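Local coordinates for protein GphF (Cystobacter violaceus, PDB 6MFC) that probably decarboxylates a malonyl-type acyl thioester to supply the starter unit of a polyketide, acting through a decarboxylase domain built on the GNAT fold, at residues R55-L58 against L59-T63; H30-P33 against S34-D37. All blocks are in the same frame, centred on the assembly; numbering follows the deposited sequence.

Contact 1. Residues R55-L58 against L59-T63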
loop_
_atom_site.group_PDB
_atom_site.type_symbol
_atom_site.label_atom_id
_atom_site.label_comp_id
_atom_site.label_asym_id
_atom_site.label_seq_id
_atom_site.Cartn_x
_atom_site.Cartn_y
_atom_site.Cartn_z
ATOM N N ARG A 55 16.777 -1.861 -2.467
ATOM C CA ARG A 55 17.251 -2.038 -1.099
ATOM C C ARG A 55 17.391 -0.698 -0.390
ATOM O O ARG A 55 17.155 -0.607 0.820
ATOM C CB ARG A 55 18.584 -2.786 -1.095
ATOM C CG ARG A 55 19.060 -3.203 0.287
ATOM C CD ARG A 55 20.472 -3.770 0.241
ATOM N NE ARG A 55 20.798 -4.532 1.445
ATOM C CZ ARG A 55 21.964 -5.136 1.654
ATOM N NH1 ARG A 55 22.172 -5.810 2.777
ATOM N NH2 ARG A 55 22.922 -5.068 0.739
ATOM N N ALA A 56 17.761 0.351 -1.130
ATOM C CA ALA A 56 17.890 1.674 -0.531
ATOM C C ALA A 56 16.536 2.220 -0.093
ATOM O O ALA A 56 16.418 2.797 0.995
ATOM C CB ALA A 56 18.565 2.629 -1.514
ATOM N N GLU A 57 15.504 2.048 -0.925
ATOM C CA GLU A 57 14.181 2.550 -0.564
ATOM C C GLU A 57 13.595 1.776 0.609
ATOM O O GLU A 57 12.994 2.370 1.512
ATOM C CB GLU A 57 13.239 2.487 -1.767
ATOM C CG GLU A 57 11.791 2.830 -1.429
ATOM C CD GLU A 57 11.629 4.244 -0.890
ATOM O OE1 GLU A 57 12.424 5.127 -1.274
ATOM O OE2 GLU A 57 10.705 4.474 -0.080
ATOM N N LEU A 58 13.752 0.450 0.611
ATOM C CA LEU A 58 13.258 -0.346 1.729
ATOM C C LEU A 58 13.944 0.049 3.028
ATOM O O LEU A 58 13.310 0.087 4.088
ATOM C CB LEU A 58 13.449 -1.835 1.445
ATOM C CG LEU A 58 12.501 -2.422 0.396
ATOM C CD1 LEU A 58 12.647 -3.935 0.319
ATOM C CD2 LEU A 58 11.062 -2.028 0.701
ATOM N N LEU A 59 15.242 0.355 2.966
ATOM C CA LEU A 59 15.930 0.857 4.150
ATOM C C LEU A 59 15.457 2.260 4.504
ATOM O O LEU A 59 15.339 2.602 5.686
ATOM C CB LEU A 59 17.440 0.841 3.931
ATOM C CG LEU A 59 18.293 1.318 5.106
ATOM C CD1 LEU A 59 18.234 0.320 6.253
ATOM C CD2 LEU A 59 19.725 1.559 4.669
ATOM N N ARG A 60 15.176 3.085 3.490
ATOM C CA ARG A 60 14.714 4.447 3.735
ATOM C C ARG A 60 13.413 4.457 4.527
ATOM O O ARG A 60 13.213 5.314 5.394
ATOM C CB ARG A 60 14.532 5.184 2.409
ATOM C CG ARG A 60 14.320 6.680 2.564
ATOM C CD ARG A 60 13.316 7.221 1.555
ATOM N NE ARG A 60 11.953 6.774 1.834
ATOM C CZ ARG A 60 11.178 7.292 2.784
ATOM N NH1 ARG A 60 11.634 8.271 3.555
ATOM N NH2 ARG A 60 9.949 6.829 2.970
ATOM N N ARG A 61 12.515 3.510 4.244
ATOM C CA ARG A 61 11.231 3.471 4.940
ATOM C C ARG A 61 11.401 3.061 6.398
ATOM O O ARG A 61 10.863 3.709 7.304
ATOM C CB ARG A 61 10.279 2.510 4.230
ATOM C CG ARG A 61 10.022 2.840 2.773
ATOM C CD ARG A 61 9.193 1.755 2.115
ATOM N NE ARG A 61 9.051 1.976 0.680
ATOM C CZ ARG A 61 8.401 1.155 -0.138
ATOM N NH1 ARG A 61 7.835 0.055 0.338
ATOM N NH2 ARG A 61 8.320 1.432 -1.432
ATOM N N VAL A 62 12.142 1.978 6.641
ATOM C CA VAL A 62 12.260 1.445 7.995
ATOM C C VAL A 62 12.982 2.429 8.905
ATOM O O VAL A 62 12.633 2.570 10.083
ATOM C CB VAL A 62 12.960 0.075 7.965
ATOM C CG1 VAL A 62 13.172 -0.452 9.374
ATOM C CG2 VAL A 62 12.147 -0.911 7.140
ATOM N N THR A 63 13.984 3.135 8.381
ATOM C CA THR A 63 14.752 4.059 9.205
ATOM C C THR A 63 14.093 5.427 9.345
ATOM O O THR A 63 14.388 6.141 10.310
ATOM C CB THR A 63 16.158 4.221 8.631
ATOM O OG1 THR A 63 16.079 4.774 7.311
ATOM C CG2 THR A 63 16.858 2.870 8.570
#

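Contact 2. Residues H30-P33 against S34-D37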
loop_
_atom_site.group_PDB
_atom_site.type_symbol
_atom_site.label_atom_id
_atom_site.label_comp_id
_atom_site.label_asym_id
_atom_site.label_seq_id
_atom_site.Cartn_x
_atom_site.Cartn_y
_atom_site.Cartn_z
ATOM N N HIS A 30 7.816 -4.761 14.962
ATOM C CA HIS A 30 8.328 -3.658 14.161
ATOM C C HIS A 30 9.465 -4.131 13.262
ATOM O O HIS A 30 10.227 -5.040 13.606
ATOM C CB HIS A 30 8.817 -2.519 15.058
ATOM C CG HIS A 30 7.723 -1.634 15.566
ATOM N ND1 HIS A 30 6.791 -1.050 14.734
ATOM C CD2 HIS A 30 7.418 -1.221 16.820
ATOM C CE1 HIS A 30 5.954 -0.323 15.454
ATOM N NE2 HIS A 30 6.314 -0.409 16.723
ATOM N N ALA A 31 9.573 -3.504 12.096
ATOM C CA ALA A 31 10.669 -3.812 11.192
ATOM C C ALA A 31 11.974 -3.247 11.741
ATOM O O ALA A 31 12.013 -2.132 12.268
ATOM C CB ALA A 31 10.392 -3.245 9.800
ATOM N N ARG A 32 13.040 -4.034 11.632
ATOM C CA ARG A 32 14.367 -3.617 12.049
ATOM C C ARG A 32 15.300 -3.580 10.844
ATOM O O ARG A 32 15.086 -4.309 9.869
ATOM C CB ARG A 32 14.947 -4.563 13.109
ATOM C CG ARG A 32 14.059 -4.777 14.325
ATOM C CD ARG A 32 14.774 -5.613 15.379
ATOM N NE ARG A 32 15.189 -6.915 14.864
ATOM C CZ ARG A 32 14.592 -8.064 15.167
ATOM N NH1 ARG A 32 13.555 -8.080 15.992
ATOM N NH2 ARG A 32 15.040 -9.201 14.650
ATOM N N PRO A 33 16.338 -2.742 10.875
ATOM C CA PRO A 33 17.282 -2.704 9.745
ATOM C C PRO A 33 17.959 -4.037 9.468
ATOM O O PRO A 33 18.470 -4.232 8.357
ATOM C CB PRO A 33 18.299 -1.637 10.174
ATOM C CG PRO A 33 17.553 -0.771 11.132
ATOM C CD PRO A 33 16.623 -1.690 11.869
ATOM N N SER A 34 17.975 -4.959 10.436
ATOM C CA SER A 34 18.561 -6.278 10.212
ATOM C C SER A 34 17.705 -7.131 9.284
ATOM O O SER A 34 18.226 -8.034 8.619
ATOM C CB SER A 34 18.762 -6.993 11.549
ATOM O OG SER A 34 18.197 -6.246 12.613
ATOM N N ASP A 35 16.402 -6.867 9.222
ATOM C CA ASP A 35 15.491 -7.618 8.369
ATOM C C ASP A 35 15.576 -7.210 6.906
ATOM O O ASP A 35 14.766 -7.682 6.101
ATOM C CB ASP A 35 14.055 -7.444 8.861
ATOM C CG ASP A 35 13.923 -7.668 10.349
ATOM O OD1 ASP A 35 14.949 -7.954 11.000
ATOM O OD2 ASP A 35 12.794 -7.556 10.869
ATOM N N LEU A 36 16.540 -6.359 6.548
ATOM C CA LEU A 36 16.570 -5.782 5.209
ATOM C C LEU A 36 16.727 -6.853 4.137
ATOM O O LEU A 36 16.091 -6.778 3.079
ATOM C CB LEU A 36 17.696 -4.754 5.117
ATOM C CG LEU A 36 17.848 -3.995 3.801
ATOM C CD1 LEU A 36 16.562 -3.267 3.447
ATOM C CD2 LEU A 36 19.009 -3.021 3.901
ATOM N N ASP A 37 17.564 -7.864 4.391
ATOM C CA ASP A 37 17.748 -8.925 3.404
ATOM C C ASP A 37 16.472 -9.731 3.206
ATOM O O ASP A 37 16.190 -10.186 2.092
ATOM C CB ASP A 37 18.896 -9.840 3.824
ATOM C CG ASP A 37 20.183 -9.083 4.065
ATOM O OD1 ASP A 37 20.223 -8.271 5.013
ATOM O OD2 ASP A 37 21.154 -9.300 3.311
#

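Contact 1. Residues R55-L58 against L59-T63
The torsions of Glu-57, Arg-60 and Arg-61 bring them round one oxygen: Glu-57 has CG trans to its backbone N and then folds at chi2, Arg-60 leaves its backbone on the same course with bends at chi2 and chi3, and Arg-61 starts beside its own N (chi1 -58°) and runs extended from CG to NE. Both arginines therefore present NE to Glu-57 OE2. The Arg-61 bond, NE to Glu-57 OE2 at 3.1 Å, lies in the guanidinium plane and takes the anti lone pair. Arg-60 NE reaches Glu-57 OE2 at 3.2 Å almost straight (N-H...O 176°), arriving on the syn side but 32° out of the carboxylate plane. Arg-60 lies alongside Glu-57, whereas Arg-61 crosses it at about a right angle. This salt-bridge network follows i to i+3 and i to i+4 spacing on helix 55-64, within the GNAT family region, and beneath it run the i+4 to i backbone hydrogen bonds of the helix, such as Arg-61 N to Glu-57 O at 3.0 Å and Arg-60 N to Ala-56 O at 2.8 Å. Two N-H groups thus grip OE2 and fix the carboxylate's orientation. Leu-58 CD2 sits over one face of the Arg-61 guanidinium, 3.9 Å from Arg-61 NH1. Further out, Arg-60 NH2 bonds Gln-85 OE1, and Arg-61 makes a cation-pi contact with Tyr-83; a glycerol, probably from the crystallisation liquor, lies near Arg-61.

Contact 2. Residues H30-P33 against S34-D37
Arg-32 and Asp-35 meet through both backbone and side chains where the chain turns from strand 27-30 into helix 36-46. Among the backbone bonds, Asp-35 N donates to Arg-32 O at 2.9 Å. The donor stands 51° above the carbonyl plane, off the lone-pair directions. One residue on, Leu-36 N to Pro-33 O is a weak bond of 3.4 Å. Both links span three residues, the spacing of a 3-10 turn.

The electrostatic part is looser. Arg-32 NH2 lies 3.9 Å from Asp-35 OD1, a long salt bridge: OD1 lies well out of the guanidinium plane and no N-H points at it, so only the charges attract; guanidinium and carboxylate planes stand 83° apart. The strongest partner of Asp-35 is instead Arg-29, whose NH2 forms a salt bridge with OD2. Asp-35 CG lies beside its own backbone N (chi1 -48°), a torsion that turns the carboxylate back toward Arg-32.

Nonbonded packing completes the turn. Ser-34 OG approaches the Arg-32 guanidinium at its edge, 3.8 Å from Arg-32 NE, and also lies 3.7 Å from Arg-32 CB. Leu-36 CB rests 3.4 Å from Pro-33 O. Elsewhere in the fold, Ala-31 packs on Val-62 of helix 55-64 and Val-71 of strand 70-74, while Leu-36 touches Leu-58.

Asp-35 occupies the N-cap position without a capping bond from its side chain, and the whole forms a 3-10 entry into helix 36-46, the strand-to-helix connection that opens the GNAT fold.

How the contacts relate
Contact 2 comes first along the chain, at the junction of strand 27-30 and helix 36-46; contact 1 follows within helix 55-64, the next helix. Their centres are 9 Å apart, on the same side of the chain's centre, and they touch directly. Leu-36 CD2 lies 3.4 Å from Arg-55 NE, and Val-62 CG1 is 3.5 Å from Ala-31 O, so the helix start and the preceding loop both pack on helix 55-64. Contact 2 leaves the edge strand 27-30 and reaches strand 70-74 through Val-71, while side chains of contact 1 touch the more central strands 77-87 and 111-119. Both thus meet the mixed sheet of this GNAT-like decarboxylase.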